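Local coordinates for alanine racemase (Acinetobacter baumannii, PDB 4QHR), which belongs to the alanine racemase family, pairing an N-terminal TIM-barrel domain with a C-terminal domain built largely of beta strands, at residues Val75-Val81 and Lys94-His100; Phe105-Ile109 and Thr146-Phe152; Trp123-Asn127 and Ile140-Ile144; Cys154-Phe160 and Ile187-Asn193. All blocks are in the same frame, centred on the assembly; numbering follows the deposited sequence.

Overall arrangement
All four contacts lie in the N-terminal TIM-barrel domain and run from its wall outward. Contacts 1 and 4 each pair two parallel strands of the same sheet by backbone hydrogen bonds, supplemented by bridging waters; both are buried. Contact 3, also buried, lays helix 139-149 on strand 122-125, which stands in the sheet between strands 95-99 and 154-157 and so lies between the strands of contacts 1 and 4. Contact 2 uses the same helix against helix 102-110; it is partly exposed and farthest from the chain's centre. No hydrogen bond crosses contacts 2 and 3, where apolar side chains do the work. Contact 1 alone meets the second subunit.

Contact 1: Val75-Val81 and Lys94-His100; sequences VTLIEGV and KFECVIH
Val98, Val75 and Phe95 lose the most surface where strands 75-77 and 95-99 run side by side, parallel, their axes 4.6 Å apart at closest approach and crossing at -28°. Thr76 pairs with Glu96 and Leu77 with Cys97, with CA-CA distances of 4.8 and 5.0 Å. Glu96 N donates to Val75 O (2.9 Å), Leu77 N to Glu96 O (2.8 Å) and Val98 N to Leu77 O (3.1 Å). Val75 (chi1 t) sets its CB 3.6 Å from CD1 of Phe95 (chi1 m), and Leu77 CD2 reaches Phe95 CD2 at 4.0 Å; this face packs on helix 60-68. Together with helix 87-92 the strands form a beta-alpha-beta unit of the TIM barrel. The opposite face carries Thr76 and Glu96, whose carboxylate accepts a hydrogen bond from Trp123 and forms a salt bridge with Lys121. Past Leu77 the chain makes a type I turn, closed by Gly80 N to Leu77 O (2.9 Å). Val98 (chi1 t) fits against this turn, its CG2 3.5 Å from Ile78 O. Gly80 CA comes within 2.9 Å of Val98 O; a CB there would clash. One water joins Val81 N (2.8 Å) to Val98 O (2.9 Å); another links Val75 N (3.0 Å) with Lys94 O (2.7 Å).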
loop_
_atom_site.group_PDB
_atom_site.type_symbol
_atom_site.label_atom_id
_atom_site.label_comp_id
_atom_site.label_asym_id
_atom_site.label_seq_id
_atom_site.Cartn_x
_atom_site.Cartn_y
_atom_site.Cartn_z
ATOM N N VAL A 75 -0.622 10.592 -25.460
ATOM C CA VAL A 75 -0.295 10.461 -24.030
ATOM C C VAL A 75 0.264 11.803 -23.632
ATOM O O VAL A 75 1.062 12.348 -24.370
ATOM C CB VAL A 75 0.726 9.346 -23.741
ATOM C CG1 VAL A 75 1.214 9.414 -22.293
ATOM C CG2 VAL A 75 0.097 7.993 -23.933
ATOM N N THR A 76 -0.163 12.334 -22.497
ATOM C CA THR A 76 0.386 13.577 -21.963
ATOM C C THR A 76 1.212 13.273 -20.713
ATOM O O THR A 76 0.713 12.607 -19.781
ATOM C CB THR A 76 -0.707 14.584 -21.675
ATOM O OG1 THR A 76 -1.333 14.926 -22.918
ATOM C CG2 THR A 76 -0.111 15.849 -21.110
ATOM N N LEU A 77 2.479 13.694 -20.711
ATOM C CA LEU A 77 3.318 13.587 -19.510
ATOM C C LEU A 77 2.987 14.798 -18.661
ATOM O O LEU A 77 3.447 15.930 -18.929
ATOM C CB LEU A 77 4.815 13.541 -19.821
ATOM C CG LEU A 77 5.196 12.508 -20.910
ATOM C CD1 LEU A 77 6.674 12.572 -21.284
ATOM C CD2 LEU A 77 4.774 11.086 -20.512
ATOM N N ILE A 78 2.196 14.573 -17.606
ATOM C CA ILE A 78 1.574 15.724 -16.904
ATOM C C ILE A 78 2.528 16.530 -16.027
ATOM O O ILE A 78 2.164 17.574 -15.548
ATOM C CB ILE A 78 0.341 15.224 -16.096
ATOM C CG1 ILE A 78 -0.789 16.263 -15.975
ATOM C CG2 ILE A 78 0.751 14.744 -14.725
ATOM C CD1 ILE A 78 -1.480 16.602 -17.287
ATOM N N GLU A 79 3.746 16.029 -15.783
ATOM C CA GLU A 79 4.775 16.756 -15.081
ATOM C C GLU A 79 5.929 17.021 -15.994
ATOM O O GLU A 79 6.953 17.486 -15.535
ATOM C CB GLU A 79 5.285 15.934 -13.912
ATOM C CG GLU A 79 4.234 15.557 -12.902
ATOM C CD GLU A 79 4.838 14.847 -11.649
ATOM O OE1 GLU A 79 6.082 14.914 -11.403
ATOM O OE2 GLU A 79 4.055 14.210 -10.881
ATOM N N GLY A 80 5.767 16.701 -17.286
ATOM C CA GLY A 80 6.860 16.863 -18.261
ATOM C C GLY A 80 8.005 15.891 -18.039
ATOM O O GLY A 80 7.825 14.847 -17.409
ATOM N N VAL A 81 9.187 16.234 -18.541
ATOM C CA VAL A 81 10.352 15.343 -18.393
ATOM C C VAL A 81 11.188 15.767 -17.184
ATOM O O VAL A 81 11.252 16.974 -16.842
ATOM C CB VAL A 81 11.180 15.247 -19.668
ATOM C CG1 VAL A 81 10.282 14.762 -20.813
ATOM C CG2 VAL A 81 11.850 16.555 -20.014
ATOM N N LYS A 94 5.556 9.908 -29.431
ATOM C CA LYS A 94 4.462 10.882 -29.500
ATOM C C LYS A 94 3.773 11.188 -28.140
ATOM O O LYS A 94 2.532 11.137 -28.014
ATOM C CB LYS A 94 3.425 10.466 -30.515
ATOM C CG LYS A 94 3.979 10.469 -31.934
ATOM C CD LYS A 94 2.882 10.075 -32.910
ATOM C CE LYS A 94 3.347 10.260 -34.351
ATOM N NZ LYS A 94 2.834 9.114 -35.179
ATOM N N PHE A 95 4.585 11.522 -27.158
ATOM C CA PHE A 95 4.118 11.938 -25.846
ATOM C C PHE A 95 4.200 13.465 -25.758
ATOM O O PHE A 95 5.285 14.053 -25.872
ATOM C CB PHE A 95 5.018 11.364 -24.749
ATOM C CG PHE A 95 5.000 9.880 -24.602
ATOM C CD1 PHE A 95 4.034 9.106 -25.127
ATOM C CD2 PHE A 95 5.977 9.276 -23.863
ATOM C CE1 PHE A 95 4.037 7.756 -24.969
ATOM C CE2 PHE A 95 5.992 7.905 -23.680
ATOM C CZ PHE A 95 5.020 7.155 -24.232
ATOM N N GLU A 96 3.079 14.142 -25.550
ATOM C CA GLU A 96 3.112 15.565 -25.399
ATOM C C GLU A 96 3.580 15.857 -23.973
ATOM O O GLU A 96 3.199 15.150 -23.045
ATOM C CB GLU A 96 1.740 16.165 -25.633
ATOM C CG GLU A 96 1.278 15.969 -27.069
ATOM C CD GLU A 96 -0.019 16.643 -27.374
ATOM O OE1 GLU A 96 -0.787 16.942 -26.427
ATOM O OE2 GLU A 96 -0.223 16.927 -28.574
ATOM N N CYS A 97 4.355 16.919 -23.824
ATOM C CA CYS A 97 4.942 17.273 -22.553
ATOM C C CYS A 97 4.329 18.496 -21.957
ATOM O O CYS A 97 4.173 19.508 -22.636
ATOM C CB CYS A 97 6.440 17.549 -22.703
ATOM S SG CYS A 97 7.349 16.089 -23.186
ATOM N N VAL A 98 4.009 18.391 -20.673
ATOM C CA VAL A 98 3.845 19.547 -19.854
ATOM C C VAL A 98 5.223 20.176 -19.637
ATOM O O VAL A 98 6.213 19.462 -19.438
ATOM C CB VAL A 98 3.229 19.204 -18.488
ATOM C CG1 VAL A 98 3.645 20.197 -17.428
ATOM C CG2 VAL A 98 1.721 19.190 -18.610
ATOM N N ILE A 99 5.306 21.504 -19.687
ATOM C CA ILE A 99 6.451 22.186 -19.116
ATOM C C ILE A 99 5.965 23.067 -17.957
ATOM O O ILE A 99 4.909 23.706 -18.020
ATOM C CB ILE A 99 7.294 23.005 -20.153
ATOM C CG1 ILE A 99 6.528 24.184 -20.721
ATOM C CG2 ILE A 99 7.846 22.091 -21.239
ATOM C CD1 ILE A 99 7.397 25.198 -21.447
ATOM N N HIS A 100 6.732 23.064 -16.882
ATOM C CA HIS A 100 6.347 23.809 -15.686
ATOM C C HIS A 100 7.490 24.690 -15.129
ATOM O O HIS A 100 7.254 25.447 -14.211
ATOM C CB HIS A 100 5.770 22.877 -14.600
ATOM C CG HIS A 100 6.750 21.864 -14.111
ATOM N ND1 HIS A 100 7.761 22.182 -13.226
ATOM C CD2 HIS A 100 6.892 20.547 -14.404
ATOM C CE1 HIS A 100 8.472 21.097 -12.985
ATOM N NE2 HIS A 100 7.990 20.101 -13.717
HETATM O O HOH W 1 0.387 12.614 -27.400
HETATM O O HOH W 2 -1.530 14.151 -25.624
HETATM O O HOH W 3 9.222 17.683 -13.419
HETATM O O HOH W 4 8.885 18.637 -20.016
#

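Contact 2: Phe105-Ile109 and Thr146-Phe152; sequences FEWLI and TLKSEGF
Leu147 (chi1 m, chi2 t) projects its CD2 into a hollow of helix 102-110 lined by Phe105, Leu108 and Ile109: the methyl lies 3.8 Å from Phe105 CE1, 3.8 Å from Leu108 CD2 and 4.0 Å from Ile109 CD1. Reciprocally, Ile109 (both chi angles m) lodges its CD1 among Leu147, Glu150 and Phe152, 3.9 Å from Glu150 CG and 3.9 Å from Phe152 CE2. The backbones stay well apart, the nearest CA pair being Ile109 and Glu150 at 8.0 Å. Helices 102-110 and 139-149 meet here in the outer helical layer of the TIM barrel, and Leu108 and Phe152 also touch Val122 of the sheet beneath. A Schellman motif at Gly151, with positive phi, ends helix 139-149 and turns the chain so that Phe152 (chi1 m) faces back toward helix 102-110. Leu108 CD2 sits over its ring, 4.2 Å from the centroid and 28° off the normal, a CH-pi contact, while Leu108 CG is 3.6 Å from Phe152 CZ. Nearby, Thr146 CG2 meets the edge of the Phe105 ring, 3.9 Å from CZ.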
loop_
_atom_site.group_PDB
_atom_site.type_symbol
_atom_site.label_atom_id
_atom_site.label_comp_id
_atom_site.label_asym_id
_atom_site.label_seq_id
_atom_site.Cartn_x
_atom_site.Cartn_y
_atom_site.Cartn_z
ATOM N N PHE A 105 11.658 24.201 -20.288
ATOM C CA PHE A 105 11.550 25.142 -21.404
ATOM C C PHE A 105 12.786 25.076 -22.257
ATOM O O PHE A 105 12.687 24.926 -23.479
ATOM C CB PHE A 105 11.315 26.537 -20.876
ATOM C CG PHE A 105 11.292 27.595 -21.953
ATOM C CD1 PHE A 105 10.227 27.702 -22.822
ATOM C CD2 PHE A 105 12.334 28.475 -22.078
ATOM C CE1 PHE A 105 10.188 28.710 -23.787
ATOM C CE2 PHE A 105 12.309 29.461 -23.040
ATOM C CZ PHE A 105 11.230 29.586 -23.898
ATOM N N GLU A 106 13.961 25.135 -21.616
ATOM C CA GLU A 106 15.229 25.110 -22.368
ATOM C C GLU A 106 15.378 23.821 -23.133
ATOM O O GLU A 106 15.753 23.843 -24.307
ATOM C CB GLU A 106 16.441 25.374 -21.440
ATOM C CG GLU A 106 16.486 26.856 -21.033
ATOM C CD GLU A 106 17.295 27.133 -19.786
ATOM O OE1 GLU A 106 18.024 26.227 -19.326
ATOM O OE2 GLU A 106 17.163 28.255 -19.229
ATOM N N TRP A 107 15.065 22.695 -22.503
ATOM C CA TRP A 107 15.186 21.404 -23.209
ATOM C C TRP A 107 14.238 21.272 -24.415
ATOM O O TRP A 107 14.593 20.684 -25.449
ATOM C CB TRP A 107 14.930 20.254 -22.261
ATOM C CG TRP A 107 15.895 20.163 -21.113
ATOM C CD1 TRP A 107 17.169 20.656 -21.048
ATOM C CD2 TRP A 107 15.651 19.504 -19.848
ATOM N NE1 TRP A 107 17.723 20.373 -19.811
ATOM C CE2 TRP A 107 16.819 19.649 -19.070
ATOM C CE3 TRP A 107 14.557 18.803 -19.309
ATOM C CZ2 TRP A 107 16.924 19.117 -17.785
ATOM C CZ3 TRP A 107 14.665 18.283 -18.027
ATOM C CH2 TRP A 107 15.847 18.438 -17.292
ATOM N N LEU A 108 13.030 21.797 -24.272
ATOM C CA LEU A 108 12.011 21.717 -25.318
ATOM C C LEU A 108 12.428 22.541 -26.529
ATOM O O LEU A 108 12.337 22.090 -27.679
ATOM C CB LEU A 108 10.679 22.234 -24.799
ATOM C CG LEU A 108 9.590 22.226 -25.861
ATOM C CD1 LEU A 108 9.186 20.789 -26.269
ATOM C CD2 LEU A 108 8.420 22.982 -25.344
ATOM N N ILE A 109 12.863 23.765 -26.297
ATOM C CA ILE A 109 13.371 24.606 -27.417
ATOM C C ILE A 109 14.540 23.934 -28.111
ATOM O O ILE A 109 14.622 23.905 -29.331
ATOM C CB ILE A 109 13.847 25.985 -26.913
ATOM C CG1 ILE A 109 12.680 26.810 -26.404
ATOM C CG2 ILE A 109 14.660 26.729 -28.008
ATOM C CD1 ILE A 109 11.609 27.115 -27.402
ATOM N N THR A 146 6.791 33.103 -26.493
ATOM C CA THR A 146 7.976 32.582 -27.115
ATOM C C THR A 146 7.753 31.244 -27.815
ATOM O O THR A 146 8.230 31.022 -28.934
ATOM C CB THR A 146 9.112 32.497 -26.077
ATOM O OG1 THR A 146 9.317 33.788 -25.519
ATOM C CG2 THR A 146 10.396 32.084 -26.716
ATOM N N LEU A 147 7.008 30.355 -27.171
ATOM C CA LEU A 147 6.743 29.059 -27.775
ATOM C C LEU A 147 5.947 29.215 -29.054
ATOM O O LEU A 147 6.244 28.553 -30.087
ATOM C CB LEU A 147 5.971 28.158 -26.790
ATOM C CG LEU A 147 6.807 27.698 -25.606
ATOM C CD1 LEU A 147 5.924 27.099 -24.510
ATOM C CD2 LEU A 147 7.845 26.707 -26.058
ATOM N N LYS A 148 4.912 30.041 -29.002
ATOM C CA LYS A 148 4.134 30.322 -30.231
ATOM C C LYS A 148 5.019 30.840 -31.372
ATOM O O LYS A 148 4.938 30.361 -32.506
ATOM C CB LYS A 148 3.049 31.360 -29.968
ATOM C CG LYS A 148 1.871 30.855 -29.198
ATOM C CD LYS A 148 0.832 31.961 -29.206
ATOM C CE LYS A 148 -0.485 31.540 -28.606
ATOM N NZ LYS A 148 -1.509 32.579 -28.853
ATOM N N SER A 149 5.873 31.801 -31.062
ATOM C CA SER A 149 6.737 32.386 -32.075
ATOM C C SER A 149 7.754 31.382 -32.568
ATOM O O SER A 149 8.135 31.452 -33.702
ATOM C CB SER A 149 7.386 33.700 -31.588
ATOM O OG SER A 149 8.424 33.415 -30.687
ATOM N N GLU A 150 8.159 30.431 -31.726
ATOM C CA GLU A 150 9.017 29.309 -32.147
ATOM C C GLU A 150 8.333 28.219 -32.961
ATOM O O GLU A 150 8.997 27.325 -33.402
ATOM C CB GLU A 150 9.707 28.675 -30.918
ATOM C CG GLU A 150 10.726 29.573 -30.235
ATOM C CD GLU A 150 11.976 29.791 -31.074
ATOM O OE1 GLU A 150 12.254 28.974 -31.992
ATOM O OE2 GLU A 150 12.649 30.809 -30.847
ATOM N N GLY A 151 7.016 28.284 -33.147
ATOM C CA GLY A 151 6.267 27.348 -33.979
ATOM C C GLY A 151 5.445 26.293 -33.230
ATOM O O GLY A 151 4.840 25.409 -33.871
ATOM N N PHE A 152 5.360 26.404 -31.908
ATOM C CA PHE A 152 4.618 25.451 -31.101
ATOM C C PHE A 152 3.127 25.755 -31.034
ATOM O O PHE A 152 2.696 26.907 -31.049
ATOM C CB PHE A 152 5.124 25.385 -29.659
ATOM C CG PHE A 152 6.482 24.782 -29.487
ATOM C CD1 PHE A 152 6.642 23.397 -29.305
ATOM C CD2 PHE A 152 7.598 25.560 -29.485
ATOM C CE1 PHE A 152 7.904 22.844 -29.110
ATOM C CE2 PHE A 152 8.863 25.005 -29.277
ATOM C CZ PHE A 152 9.005 23.643 -29.113
#

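Contact 3: Trp123-Asn127 and Ile140-Ile144; sequences WVKLN and IIEVI
Strand 123-125 and helix segment 140-144 run nearly antiparallel, at 166°, with their axes 9.7 Å apart at closest approach. The nearest CA pairs are Val124 with Ile144 (7.3 Å) and Leu126 with Ile140 (6.9 Å). Apolar side-chain packing supplies most of the contact. Val124 (chi1 t) points toward the helix, and its CG1 is the focus: it lies 3.7 Å from Ile140 CG1, 3.9 Å from Ile144 CG1 and 4.1 Å from Val143 CG1, so a single methyl meets three residues from one turn of helix. Ile140, extended with both chi angles t, also carries its CD1 to 3.8 Å from Leu126 CB. A second kind of contact is between side chain and backbone: Ile140 CD1 rests on the strand itself, 3.6 Å from Lys125 O and 3.6 Å from Leu126 CA. Polar groups play their part elsewhere. The CB of Lys125 is directed away from the helix, and its NZ hydrogen-bonds the carbonyl of Leu133; Trp123 hydrogen-bonds Glu96 through NE1. Val124 and Trp123 also hold backbone hydrogen bonds to the neighbouring strands 154-157 and 95-99. Strand, helix and strand 154-157 make up one beta-alpha-beta unit of the TIM barrel. With no hydrogen bond between the two segments, the helix is held to the barrel wall by the close fit of branched aliphatic side chains, and this interface depends on shape and the exclusion of water.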
loop_
_atom_site.group_PDB
_atom_site.type_symbol
_atom_site.label_atom_id
_atom_site.label_comp_id
_atom_site.label_asym_id
_atom_site.label_seq_id
_atom_site.Cartn_x
_atom_site.Cartn_y
_atom_site.Cartn_z
ATOM N N TRP A 123 2.095 21.494 -23.320
ATOM C CA TRP A 123 1.168 21.895 -22.269
ATOM C C TRP A 123 1.914 22.813 -21.285
ATOM O O TRP A 123 2.895 22.411 -20.692
ATOM C CB TRP A 123 0.546 20.675 -21.579
ATOM C CG TRP A 123 -0.271 19.826 -22.487
ATOM C CD1 TRP A 123 0.167 19.189 -23.623
ATOM C CD2 TRP A 123 -1.634 19.450 -22.323
ATOM N NE1 TRP A 123 -0.868 18.489 -24.194
ATOM C CE2 TRP A 123 -1.975 18.616 -23.408
ATOM C CE3 TRP A 123 -2.609 19.745 -21.358
ATOM C CZ2 TRP A 123 -3.253 18.084 -23.568
ATOM C CZ3 TRP A 123 -3.863 19.241 -21.499
ATOM C CH2 TRP A 123 -4.192 18.394 -22.587
ATOM N N VAL A 124 1.484 24.062 -21.172
ATOM C CA VAL A 124 2.222 25.054 -20.374
ATOM C C VAL A 124 1.451 25.243 -19.094
ATOM O O VAL A 124 0.318 25.758 -19.096
ATOM C CB VAL A 124 2.408 26.377 -21.130
ATOM C CG1 VAL A 124 3.223 27.334 -20.290
ATOM C CG2 VAL A 124 3.074 26.142 -22.489
ATOM N N LYS A 125 2.074 24.843 -17.992
ATOM C CA LYS A 125 1.418 24.747 -16.687
ATOM C C LYS A 125 1.542 26.077 -15.928
ATOM O O LYS A 125 2.613 26.593 -15.761
ATOM C CB LYS A 125 2.047 23.583 -15.896
ATOM C CG LYS A 125 1.648 23.362 -14.414
ATOM C CD LYS A 125 0.169 23.107 -14.169
ATOM C CE LYS A 125 -0.111 22.277 -12.883
ATOM N NZ LYS A 125 -0.124 23.107 -11.655
ATOM N N LEU A 126 0.407 26.567 -15.461
ATOM C CA LEU A 126 0.310 27.732 -14.621
ATOM C C LEU A 126 0.301 27.347 -13.155
ATOM O O LEU A 126 -0.447 26.457 -12.721
ATOM C CB LEU A 126 -1.018 28.429 -14.894
ATOM C CG LEU A 126 -1.426 29.691 -14.100
ATOM C CD1 LEU A 126 -0.495 30.855 -14.407
ATOM C CD2 LEU A 126 -2.868 30.056 -14.387
ATOM N N ASN A 127 1.114 28.054 -12.396
ATOM C CA ASN A 127 0.995 28.055 -10.934
ATOM C C ASN A 127 0.182 29.296 -10.605
ATOM O O ASN A 127 0.699 30.439 -10.691
ATOM C CB ASN A 127 2.369 28.143 -10.297
ATOM C CG ASN A 127 2.321 28.425 -8.803
ATOM O OD1 ASN A 127 1.266 28.381 -8.129
ATOM N ND2 ASN A 127 3.473 28.678 -8.273
ATOM N N ILE A 140 4.639 33.279 -17.299
ATOM C CA ILE A 140 3.975 32.324 -18.178
ATOM C C ILE A 140 3.578 32.947 -19.516
ATOM O O ILE A 140 3.571 32.279 -20.533
ATOM C CB ILE A 140 2.761 31.641 -17.502
ATOM C CG1 ILE A 140 2.380 30.375 -18.281
ATOM C CG2 ILE A 140 1.549 32.536 -17.423
ATOM C CD1 ILE A 140 1.409 29.443 -17.577
ATOM N N ILE A 141 3.280 34.240 -19.519
ATOM C CA ILE A 141 2.868 34.919 -20.756
ATOM C C ILE A 141 4.034 34.996 -21.712
ATOM O O ILE A 141 3.875 34.737 -22.890
ATOM C CB ILE A 141 2.265 36.310 -20.482
ATOM C CG1 ILE A 141 1.007 36.152 -19.652
ATOM C CG2 ILE A 141 1.969 37.048 -21.804
ATOM C CD1 ILE A 141 0.541 37.437 -19.002
ATOM N N GLU A 142 5.220 35.277 -21.205
ATOM C CA GLU A 142 6.379 35.365 -22.065
ATOM C C GLU A 142 6.756 34.015 -22.593
ATOM O O GLU A 142 7.157 33.917 -23.736
ATOM C CB GLU A 142 7.546 36.035 -21.326
ATOM C CG GLU A 142 7.135 37.421 -20.793
ATOM C CD GLU A 142 6.568 38.297 -21.916
ATOM O OE1 GLU A 142 7.354 38.515 -22.881
ATOM O OE2 GLU A 142 5.378 38.748 -21.869
ATOM N N VAL A 143 6.623 32.979 -21.748
ATOM C CA VAL A 143 6.911 31.597 -22.141
ATOM C C VAL A 143 5.995 31.244 -23.300
ATOM O O VAL A 143 6.441 30.823 -24.312
ATOM C CB VAL A 143 6.708 30.616 -20.964
ATOM C CG1 VAL A 143 6.735 29.158 -21.420
ATOM C CG2 VAL A 143 7.773 30.849 -19.897
ATOM N N ILE A 144 4.706 31.428 -23.122
ATOM C CA ILE A 144 3.737 31.119 -24.192
ATOM C C ILE A 144 4.007 31.918 -25.481
ATOM O O ILE A 144 4.095 31.328 -26.563
ATOM C CB ILE A 144 2.329 31.293 -23.673
ATOM C CG1 ILE A 144 2.056 30.184 -22.638
ATOM C CG2 ILE A 144 1.306 31.213 -24.805
ATOM C CD1 ILE A 144 0.767 30.342 -21.897
#

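Contact 4: Cys154-Phe160 and Ile187-Asn193; sequences CVLAMHF and ILASCCN
Water extends this strand pairing at both ends. One molecule spans Cys154 O (2.8 Å) and Leu188 N (2.9 Å); at the other end a second joins Phe160 N (2.8 Å) to Cys191 O (2.9 Å), and a third Phe160 O (2.7 Å) to Asn193 ND2 (3.1 Å). Between, strands 154-157 and 188-190 run parallel, their axes 4.4 Å apart at closest approach, crossing at -31°. Val155 pairs with Leu188, Leu156 with Ala189 and Ala157 with Ser190. Leu156 N donates to Leu188 O (2.9 Å), Ser190 N to Leu156 O (2.9 Å) and Met158 N to Ser190 O (3.1 Å). On the face of Leu156 and Ala189, Ile187 (both chi t) brings CD1 to 3.8 Å from Cys154 CB and 4.1 Å from Leu156 CB. Cys191 SG (chi1 p) lies obliquely beside the Phe160 ring, 4.1 Å from CE2. Ser190 OG hydrogen-bonds Tyr207 O, while Asn193 N-caps the following helix through Ala196 N. Joined by helix 168-184, the strands form a beta-alpha-beta crossover of the TIM barrel.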
loop_
_atom_site.group_PDB
_atom_site.type_symbol
_atom_site.label_atom_id
_atom_site.label_comp_id
_atom_site.label_asym_id
_atom_site.label_seq_id
_atom_site.Cartn_x
_atom_site.Cartn_y
_atom_site.Cartn_z
ATOM N N CYS A 154 0.353 25.414 -28.290
ATOM C CA CYS A 154 0.324 25.356 -26.824
ATOM C C CYS A 154 -1.029 24.969 -26.250
ATOM O O CYS A 154 -2.101 25.177 -26.883
ATOM C CB CYS A 154 0.647 26.739 -26.240
ATOM S SG CYS A 154 2.287 27.309 -26.583
ATOM N N VAL A 155 -1.014 24.430 -25.036
ATOM C CA VAL A 155 -2.238 24.268 -24.253
ATOM C C VAL A 155 -1.988 24.911 -22.909
ATOM O O VAL A 155 -1.083 24.488 -22.224
ATOM C CB VAL A 155 -2.607 22.792 -24.022
ATOM C CG1 VAL A 155 -3.859 22.688 -23.178
ATOM C CG2 VAL A 155 -2.753 22.065 -25.329
ATOM N N LEU A 156 -2.751 25.909 -22.540
ATOM C CA LEU A 156 -2.687 26.502 -21.212
ATOM C C LEU A 156 -3.312 25.528 -20.245
ATOM O O LEU A 156 -4.515 25.194 -20.372
ATOM C CB LEU A 156 -3.443 27.819 -21.166
ATOM C CG LEU A 156 -3.517 28.544 -19.816
ATOM C CD1 LEU A 156 -2.116 28.873 -19.312
ATOM C CD2 LEU A 156 -4.327 29.826 -19.999
ATOM N N ALA A 157 -2.528 25.101 -19.261
ATOM C CA ALA A 157 -2.970 24.094 -18.294
ATOM C C ALA A 157 -2.881 24.615 -16.860
ATOM O O ALA A 157 -1.880 25.173 -16.447
ATOM C CB ALA A 157 -2.154 22.815 -18.423
ATOM N N MET A 158 -3.953 24.425 -16.131
ATOM C CA MET A 158 -3.938 24.614 -14.688
ATOM C C MET A 158 -4.619 23.443 -13.963
ATOM O O MET A 158 -5.417 22.706 -14.551
ATOM C CB MET A 158 -4.668 25.872 -14.370
ATOM C CG MET A 158 -4.403 26.407 -12.977
ATOM S SD MET A 158 -5.578 27.713 -12.669
ATOM C CE MET A 158 -7.196 26.898 -12.769
ATOM N N HIS A 159 -4.281 23.288 -12.674
ATOM C CA HIS A 159 -4.935 22.344 -11.803
ATOM C C HIS A 159 -5.458 23.137 -10.590
ATOM O O HIS A 159 -4.765 23.978 -10.032
ATOM C CB HIS A 159 -3.965 21.237 -11.411
ATOM C CG HIS A 159 -4.630 19.995 -10.875
ATOM N ND1 HIS A 159 -5.656 19.338 -11.538
ATOM C CD2 HIS A 159 -4.400 19.281 -9.745
ATOM C CE1 HIS A 159 -6.030 18.282 -10.831
ATOM N NE2 HIS A 159 -5.283 18.224 -9.741
ATOM N N PHE A 160 -6.693 22.852 -10.213
ATOM C CA PHE A 160 -7.324 23.470 -9.042
ATOM C C PHE A 160 -6.811 22.854 -7.783
ATOM O O PHE A 160 -6.641 21.633 -7.714
ATOM C CB PHE A 160 -8.823 23.300 -9.114
ATOM C CG PHE A 160 -9.471 24.332 -9.968
ATOM C CD1 PHE A 160 -9.506 25.644 -9.542
ATOM C CD2 PHE A 160 -9.983 24.018 -11.219
ATOM C CE1 PHE A 160 -10.067 26.636 -10.330
ATOM C CE2 PHE A 160 -10.551 25.009 -12.012
ATOM C CZ PHE A 160 -10.596 26.314 -11.559
ATOM N N ILE A 187 -5.710 30.366 -27.861
ATOM C CA ILE A 187 -4.966 29.245 -27.289
ATOM C C ILE A 187 -5.918 28.161 -26.776
ATOM O O ILE A 187 -7.011 28.455 -26.295
ATOM C CB ILE A 187 -3.967 29.744 -26.211
ATOM C CG1 ILE A 187 -2.933 28.676 -25.808
ATOM C CG2 ILE A 187 -4.649 30.327 -24.959
ATOM C CD1 ILE A 187 -1.940 29.176 -24.775
ATOM N N LEU A 188 -5.480 26.906 -26.891
ATOM C CA LEU A 188 -6.193 25.832 -26.284
ATOM C C LEU A 188 -6.020 25.928 -24.776
ATOM O O LEU A 188 -5.020 26.489 -24.266
ATOM C CB LEU A 188 -5.648 24.483 -26.778
ATOM C CG LEU A 188 -5.765 24.254 -28.271
ATOM C CD1 LEU A 188 -4.799 23.150 -28.706
ATOM C CD2 LEU A 188 -7.188 23.997 -28.718
ATOM N N ALA A 189 -6.979 25.359 -24.065
ATOM C CA ALA A 189 -6.948 25.383 -22.627
ATOM C C ALA A 189 -7.552 24.130 -21.969
ATOM O O ALA A 189 -8.418 23.479 -22.526
ATOM C CB ALA A 189 -7.653 26.597 -22.121
ATOM N N SER A 190 -7.076 23.873 -20.748
ATOM C CA SER A 190 -7.454 22.697 -19.967
ATOM C C SER A 190 -7.283 22.995 -18.476
ATOM O O SER A 190 -6.158 23.317 -17.987
ATOM C CB SER A 190 -6.545 21.525 -20.296
ATOM O OG SER A 190 -6.947 20.306 -19.609
ATOM N N CYS A 191 -8.378 22.839 -17.732
ATOM C CA CYS A 191 -8.244 22.955 -16.278
ATOM C C CYS A 191 -9.132 22.084 -15.385
ATOM O O CYS A 191 -8.923 22.078 -14.193
ATOM C CB CYS A 191 -8.383 24.392 -15.876
ATOM S SG CYS A 191 -10.059 24.979 -16.069
ATOM N N CYS A 192 -10.095 21.357 -15.930
ATOM C CA CYS A 192 -10.995 20.568 -15.096
ATOM C C CYS A 192 -10.499 19.162 -14.747
ATOM O O CYS A 192 -10.301 18.297 -15.636
ATOM C CB CYS A 192 -12.380 20.449 -15.744
ATOM S SG CYS A 192 -13.169 22.063 -16.042
ATOM N N ASN A 193 -10.331 18.948 -13.456
ATOM C CA ASN A 193 -10.230 17.599 -12.855
ATOM C C ASN A 193 -11.660 17.072 -12.660
ATOM O O ASN A 193 -12.597 17.699 -13.151
ATOM C CB ASN A 193 -9.393 17.637 -11.580
ATOM C CG ASN A 193 -9.940 18.605 -10.510
ATOM O OD1 ASN A 193 -11.016 19.192 -10.663
ATOM N ND2 ASN A 193 -9.201 18.762 -9.445
HETATM O O HOH W 5 -3.267 26.757 -28.819
HETATM O O HOH W 6 -8.942 20.454 -6.882
HETATM O O HOH W 7 -7.804 20.844 -11.873
#